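Local coordinates for phosphoribosylaminoimidazole carboxylase (PDB 4JA0), which probably catalyses two steps of de novo purine biosynthesis, carboxylation of aminoimidazole ribonucleotide and formation of its succinocarboxamide, in one bifunctional chain, at residues 102-107 with 122-127; 106-111 with 217-222. All blocks are in the same frame, centred on the assembly; numbering follows the deposited sequence.

Overall arrangement
The two contacts show how one loop can serve two neighbours in a sheet. Both lie in the SAICAR synthetase region, are largely buried, share L106 and A107, and have centres about 9 Å apart. Interaction 1 joins the end of strand 100-104 to the start of strand 123-132 by backbone hydrogen bonds and the crossing of R105 and R123, and it reaches subunit surfaces, since other chains pack on the 122-127 segment. Interaction 2 sets the continuation of that loop, as it enters helix 110-114, against strand 216-220 mainly through side chains, without any hydrogen bond between the two segments, and no other protein chain touches it. F111 stacks edge-to-face on F124 between them, and one sulfate touches both.

Interaction 1 of 2, residues 102-107 with 122-127; sequences VTRRLA and FRFTPP. With SO4 (sulfate ion), chain J.
The backbone N of F124 donates to the carbonyl O of R105 over 2.6 Å in a nearly straight bond (169°), tying together two antiparallel strands of the SAICAR synthetase sheet, 100-104 and 123-132, just where the chain leaving strand 100-104 turns a corner at R105. Two residues on, A107 N makes a weak bond to F122 O, which also receives a CA-H contact from L106. The F122 oxygen lies 4.0 Å above the centre of the F124 ring, whose CE1 is edge-on to L106 O at 3.4 Å.

The R105 chain is bent at chi2 and chi3 (64° and 78°), which place CD and NE; its NH1 makes a weak bond of 2.9 Å to F124 O, while P127 CG covers one guanidinium face toward its rim. The R123 guanidinium lies almost parallel to that of R105, with R123 NH2 3.4 Å from R105 CG and its NH1 against L106 CD2. The two like charges are probably offset by acids: R105 is salt-bridged to E180, and R123 to D319 of a second subunit. R104, paired with E130, extends away and bonds a sulfate through NH1. Beyond a cis peptide before P126, P127 CB packs on T103 CG2 at 3.5 Å.

Interaction 2 of 2, residues 106-111 with 217-222; sequences LATGSF and RLWPSG. With SO4 (sulfate ion), chain J.
T108 meets R217 with its methyl group rather than its hydroxyl: T108 CG2 lies 3.3 Å from R217 NH1, and no hydrogen bond crosses between the two segments. The torsion puts the methyl there. With OG1 anti to the backbone N (chi1 -163°), CG2 is left in the crowded position between N and the carbonyl carbon, and it comes to rest obliquely against the guanidinium and, at 3.5 Å, against R217 CD. The hydroxyl is engaged by E120 instead, and it passes W219 at the ring edge, 4.1 Å from CZ2. R217 is bent at chi3 (-88°), and its NH1 also approaches G109 CA at 3.6 Å, where the backbone takes a positive phi of 71° just before the helix. NH1 is in a salt bridge with D192, and NH2 is hydrogen-bonded to Q231.

In the fold, this is the place where the loop following strand 100-104 enters helix 110-114 and faces strand 216-220, a strand that pairs with 188-200 in the same antiparallel sheet. A sulfate, probably from the crystallisation liquor, sits at the helix start, where S110 OG bonds its O3 at 2.8 Å. R217 lies near the anion, with sulfate O1 at the guanidinium edge, in its plane. R104, whose NH1 bonds sulfate O2, the nearby R217 and the helix N-terminus would together favour an anion here, which is consistent with a phosphate site in an enzyme acting on nucleotide substrates. Farther along, where the chain reaches the type II turn W219 to G222, the indole and the L106 side chain cross at a slant, L106 CD1 touching W219 CZ3 at 3.6 Å while I191 packs against both residues.

Interaction 1 of 2, residues 102-107 with 122-127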
loop_
_atom_site.group_PDB
_atom_site.type_symbol
_atom_site.label_atom_id
_atom_site.label_comp_id
_atom_site.label_asym_id
_atom_site.label_seq_id
_atom_site.Cartn_x
_atom_site.Cartn_y
_atom_site.Cartn_z
ATOM N N VAL A 102 -20.345 -0.028 50.049
ATOM C CA VAL A 102 -20.861 1.336 50.100
ATOM C C VAL A 102 -20.237 2.206 49.009
ATOM O O VAL A 102 -19.041 2.109 48.744
ATOM C CB VAL A 102 -20.600 1.986 51.492
ATOM C CG1 VAL A 102 -21.003 3.436 51.480
ATOM C CG2 VAL A 102 -21.336 1.254 52.566
ATOM N N THR A 103 -21.053 3.006 48.332
ATOM C CA THR A 103 -20.568 3.938 47.299
ATOM C C THR A 103 -21.026 5.348 47.617
ATOM O O THR A 103 -22.176 5.541 47.995
ATOM C CB THR A 103 -21.071 3.570 45.871
ATOM O OG1 THR A 103 -20.878 2.174 45.636
ATOM C CG2 THR A 103 -20.277 4.297 44.836
ATOM N N ARG A 104 -20.137 6.321 47.436
ATOM C CA ARG A 104 -20.451 7.728 47.662
ATOM C C ARG A 104 -20.105 8.574 46.463
ATOM O O ARG A 104 -19.073 8.365 45.843
ATOM C CB ARG A 104 -19.631 8.265 48.829
ATOM C CG ARG A 104 -19.607 7.356 50.011
ATOM C CD ARG A 104 -18.716 7.921 51.081
ATOM N NE ARG A 104 -18.487 6.942 52.137
ATOM C CZ ARG A 104 -19.301 6.769 53.171
ATOM N NH1 ARG A 104 -20.400 7.518 53.297
ATOM N NH2 ARG A 104 -19.015 5.850 54.079
ATOM N N ARG A 105 -20.930 9.569 46.171
ATOM C CA ARG A 105 -20.590 10.547 45.144
ATOM C C ARG A 105 -20.120 11.822 45.835
ATOM O O ARG A 105 -19.234 12.514 45.343
ATOM C CB ARG A 105 -21.803 10.808 44.225
ATOM C CG ARG A 105 -21.652 11.982 43.259
ATOM C CD ARG A 105 -20.538 11.760 42.245
ATOM N NE ARG A 105 -20.940 10.872 41.161
ATOM C CZ ARG A 105 -20.105 10.413 40.231
ATOM N NH1 ARG A 105 -18.826 10.757 40.269
ATOM N NH2 ARG A 105 -20.545 9.602 39.270
ATOM N N LEU A 106 -20.688 12.086 47.008
ATOM C CA LEU A 106 -20.390 13.278 47.787
ATOM C C LEU A 106 -19.875 12.859 49.135
ATOM O O LEU A 106 -20.122 11.734 49.567
ATOM C CB LEU A 106 -21.670 14.070 48.040
ATOM C CG LEU A 106 -22.345 14.836 46.923
ATOM C CD1 LEU A 106 -23.563 15.485 47.466
ATOM C CD2 LEU A 106 -21.396 15.902 46.442
ATOM N N ALA A 107 -19.180 13.762 49.817
ATOM C CA ALA A 107 -18.807 13.521 51.211
ATOM C C ALA A 107 -19.950 13.935 52.153
ATOM O O ALA A 107 -20.362 15.108 52.200
ATOM C CB ALA A 107 -17.527 14.262 51.560
ATOM N N PHE A 122 -18.032 17.425 49.153
ATOM C CA PHE A 122 -16.837 17.128 48.360
ATOM C C PHE A 122 -17.096 15.966 47.428
ATOM O O PHE A 122 -17.465 14.875 47.883
ATOM C CB PHE A 122 -15.651 16.794 49.255
ATOM C CG PHE A 122 -14.416 16.376 48.501
ATOM C CD1 PHE A 122 -13.425 17.300 48.194
ATOM C CD2 PHE A 122 -14.235 15.058 48.107
ATOM C CE1 PHE A 122 -12.269 16.920 47.504
ATOM C CE2 PHE A 122 -13.088 14.673 47.412
ATOM C CZ PHE A 122 -12.102 15.607 47.125
ATOM N N ARG A 123 -16.855 16.184 46.133
ATOM C CA ARG A 123 -17.303 15.241 45.103
ATOM C C ARG A 123 -16.274 14.153 44.774
ATOM O O ARG A 123 -15.090 14.415 44.577
ATOM C CB ARG A 123 -17.735 15.999 43.842
ATOM C CG ARG A 123 -18.931 16.913 44.081
ATOM C CD ARG A 123 -19.561 17.390 42.798
ATOM N NE ARG A 123 -20.340 16.321 42.181
ATOM C CZ ARG A 123 -21.602 16.037 42.483
ATOM N NH1 ARG A 123 -22.251 16.755 43.389
ATOM N NH2 ARG A 123 -22.220 15.041 41.866
ATOM N N PHE A 124 -16.757 12.921 44.718
ATOM C CA PHE A 124 -15.896 11.785 44.483
ATOM C C PHE A 124 -15.965 11.361 43.040
ATOM O O PHE A 124 -16.971 10.828 42.556
ATOM C CB PHE A 124 -16.279 10.624 45.385
ATOM C CG PHE A 124 -16.022 10.891 46.815
ATOM C CD1 PHE A 124 -17.035 10.783 47.750
ATOM C CD2 PHE A 124 -14.746 11.241 47.237
ATOM C CE1 PHE A 124 -16.782 11.015 49.090
ATOM C CE2 PHE A 124 -14.481 11.484 48.580
ATOM C CZ PHE A 124 -15.500 11.370 49.510
ATOM N N THR A 125 -14.861 11.582 42.358
ATOM C CA THR A 125 -14.793 11.257 40.967
ATOM C C THR A 125 -13.562 10.407 40.678
ATOM O O THR A 125 -12.441 10.915 40.693
ATOM C CB THR A 125 -14.743 12.532 40.121
ATOM O OG1 THR A 125 -15.971 13.270 40.218
ATOM C CG2 THR A 125 -14.610 12.114 38.783
ATOM N N PRO A 126 -13.752 9.106 40.416
ATOM C CA PRO A 126 -14.997 8.349 40.318
ATOM C C PRO A 126 -15.609 8.142 41.707
ATOM O O PRO A 126 -14.995 8.541 42.703
ATOM C CB PRO A 126 -14.529 7.019 39.703
ATOM C CG PRO A 126 -13.205 6.859 40.155
ATOM C CD PRO A 126 -12.593 8.224 40.212
ATOM N N PRO A 127 -16.817 7.558 41.774
ATOM C CA PRO A 127 -17.418 7.398 43.096
ATOM C C PRO A 127 -16.517 6.613 44.025
ATOM O O PRO A 127 -15.921 5.602 43.619
ATOM C CB PRO A 127 -18.692 6.594 42.807
ATOM C CG PRO A 127 -19.007 6.876 41.399
ATOM C CD PRO A 127 -17.687 7.011 40.713
HETATM S S SO4 J . -22.401 6.597 56.528
HETATM O O1 SO4 J . -23.264 6.859 57.677
HETATM O O2 SO4 J . -21.612 7.804 56.320
HETATM O O3 SO4 J . -21.527 5.453 56.805
HETATM O O4 SO4 J . -23.185 6.321 55.320
#

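Interaction 2 of 2, residues 106-111 with 217-222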
loop_
_atom_site.group_PDB
_atom_site.type_symbol
_atom_site.label_atom_id
_atom_site.label_comp_id
_atom_site.label_asym_id
_atom_site.label_seq_id
_atom_site.Cartn_x
_atom_site.Cartn_y
_atom_site.Cartn_z
ATOM N N LEU A 106 -20.688 12.086 47.008
ATOM C CA LEU A 106 -20.390 13.278 47.787
ATOM C C LEU A 106 -19.875 12.859 49.135
ATOM O O LEU A 106 -20.122 11.734 49.567
ATOM C CB LEU A 106 -21.670 14.070 48.040
ATOM C CG LEU A 106 -22.345 14.836 46.923
ATOM C CD1 LEU A 106 -23.563 15.485 47.466
ATOM C CD2 LEU A 106 -21.396 15.902 46.442
ATOM N N ALA A 107 -19.180 13.762 49.817
ATOM C CA ALA A 107 -18.807 13.521 51.211
ATOM C C ALA A 107 -19.950 13.935 52.153
ATOM O O ALA A 107 -20.362 15.108 52.200
ATOM C CB ALA A 107 -17.527 14.262 51.560
ATOM N N THR A 108 -20.478 12.961 52.888
ATOM C CA THR A 108 -21.481 13.250 53.902
ATOM C C THR A 108 -21.547 12.070 54.849
ATOM O O THR A 108 -20.890 11.056 54.612
ATOM C CB THR A 108 -22.875 13.475 53.289
ATOM O OG1 THR A 108 -23.724 14.132 54.240
ATOM C CG2 THR A 108 -23.489 12.140 52.883
ATOM N N GLY A 109 -22.338 12.203 55.913
ATOM C CA GLY A 109 -22.538 11.114 56.853
ATOM C C GLY A 109 -21.339 10.795 57.723
ATOM O O GLY A 109 -20.580 11.678 58.148
ATOM N N SER A 110 -21.156 9.509 57.982
ATOM C CA SER A 110 -20.078 9.078 58.848
ATOM C C SER A 110 -18.701 9.295 58.218
ATOM O O SER A 110 -17.692 9.302 58.934
ATOM C CB SER A 110 -20.255 7.597 59.206
ATOM O OG SER A 110 -19.567 6.761 58.277
ATOM N N PHE A 111 -18.656 9.493 56.898
ATOM C CA PHE A 111 -17.382 9.688 56.184
ATOM C C PHE A 111 -16.673 10.943 56.670
ATOM O O PHE A 111 -15.440 10.969 56.760
ATOM C CB PHE A 111 -17.606 9.771 54.671
ATOM C CG PHE A 111 -16.335 9.866 53.865
ATOM C CD1 PHE A 111 -15.798 8.734 53.258
ATOM C CD2 PHE A 111 -15.683 11.085 53.693
ATOM C CE1 PHE A 111 -14.639 8.815 52.500
ATOM C CE2 PHE A 111 -14.512 11.171 52.941
ATOM C CZ PHE A 111 -13.991 10.036 52.347
ATOM N N ARG A 217 -29.020 7.390 50.360
ATOM C CA ARG A 217 -29.164 8.767 50.787
ATOM C C ARG A 217 -29.632 9.581 49.578
ATOM O O ARG A 217 -28.929 9.681 48.574
ATOM C CB ARG A 217 -27.829 9.252 51.334
ATOM C CG ARG A 217 -27.883 10.517 52.143
ATOM C CD ARG A 217 -26.616 10.644 52.964
ATOM N NE ARG A 217 -26.719 9.978 54.261
ATOM C CZ ARG A 217 -25.697 9.422 54.917
ATOM N NH1 ARG A 217 -24.474 9.406 54.394
ATOM N NH2 ARG A 217 -25.902 8.852 56.099
ATOM N N LEU A 218 -30.842 10.126 49.652
ATOM C CA LEU A 218 -31.446 10.776 48.495
ATOM C C LEU A 218 -31.684 12.252 48.697
ATOM O O LEU A 218 -32.383 12.633 49.626
ATOM C CB LEU A 218 -32.799 10.126 48.184
ATOM C CG LEU A 218 -32.932 9.384 46.858
ATOM C CD1 LEU A 218 -34.352 8.916 46.643
ATOM C CD2 LEU A 218 -32.528 10.315 45.750
ATOM N N TRP A 219 -31.159 13.089 47.807
ATOM C CA TRP A 219 -31.481 14.514 47.888
ATOM C C TRP A 219 -32.231 15.029 46.651
ATOM O O TRP A 219 -31.702 15.030 45.542
ATOM C CB TRP A 219 -30.203 15.336 48.075
ATOM C CG TRP A 219 -29.431 15.009 49.324
ATOM C CD1 TRP A 219 -29.815 14.180 50.342
ATOM C CD2 TRP A 219 -28.142 15.517 49.687
ATOM N NE1 TRP A 219 -28.842 14.138 51.310
ATOM C CE2 TRP A 219 -27.804 14.951 50.935
ATOM C CE3 TRP A 219 -27.237 16.395 49.076
ATOM C CZ2 TRP A 219 -26.592 15.225 51.578
ATOM C CZ3 TRP A 219 -26.048 16.678 49.717
ATOM C CH2 TRP A 219 -25.735 16.097 50.958
ATOM N N PRO A 220 -33.463 15.515 46.851
ATOM C CA PRO A 220 -34.153 16.198 45.753
ATOM C C PRO A 220 -33.493 17.532 45.478
ATOM O O PRO A 220 -33.126 18.238 46.428
ATOM C CB PRO A 220 -35.564 16.416 46.304
ATOM C CG PRO A 220 -35.744 15.309 47.301
ATOM C CD PRO A 220 -34.384 15.141 47.938
ATOM N N SER A 221 -33.314 17.845 44.192
ATOM C CA SER A 221 -32.686 19.095 43.753
ATOM C C SER A 221 -31.266 19.230 44.273
ATOM O O SER A 221 -30.705 20.326 44.265
ATOM C CB SER A 221 -33.519 20.322 44.154
ATOM O OG SER A 221 -34.739 20.370 43.429
ATOM N N GLY A 222 -30.696 18.113 44.729
ATOM C CA GLY A 222 -29.360 18.113 45.289
ATOM C C GLY A 222 -29.324 18.903 46.584
ATOM O O GLY A 222 -28.249 19.285 47.063
HETATM S S SO4 J . -22.401 6.597 56.528
HETATM O O1 SO4 J . -23.264 6.859 57.677
HETATM O O2 SO4 J . -21.612 7.804 56.320
HETATM O O3 SO4 J . -21.527 5.453 56.805
HETATM O O4 SO4 J . -23.185 6.321 55.320
#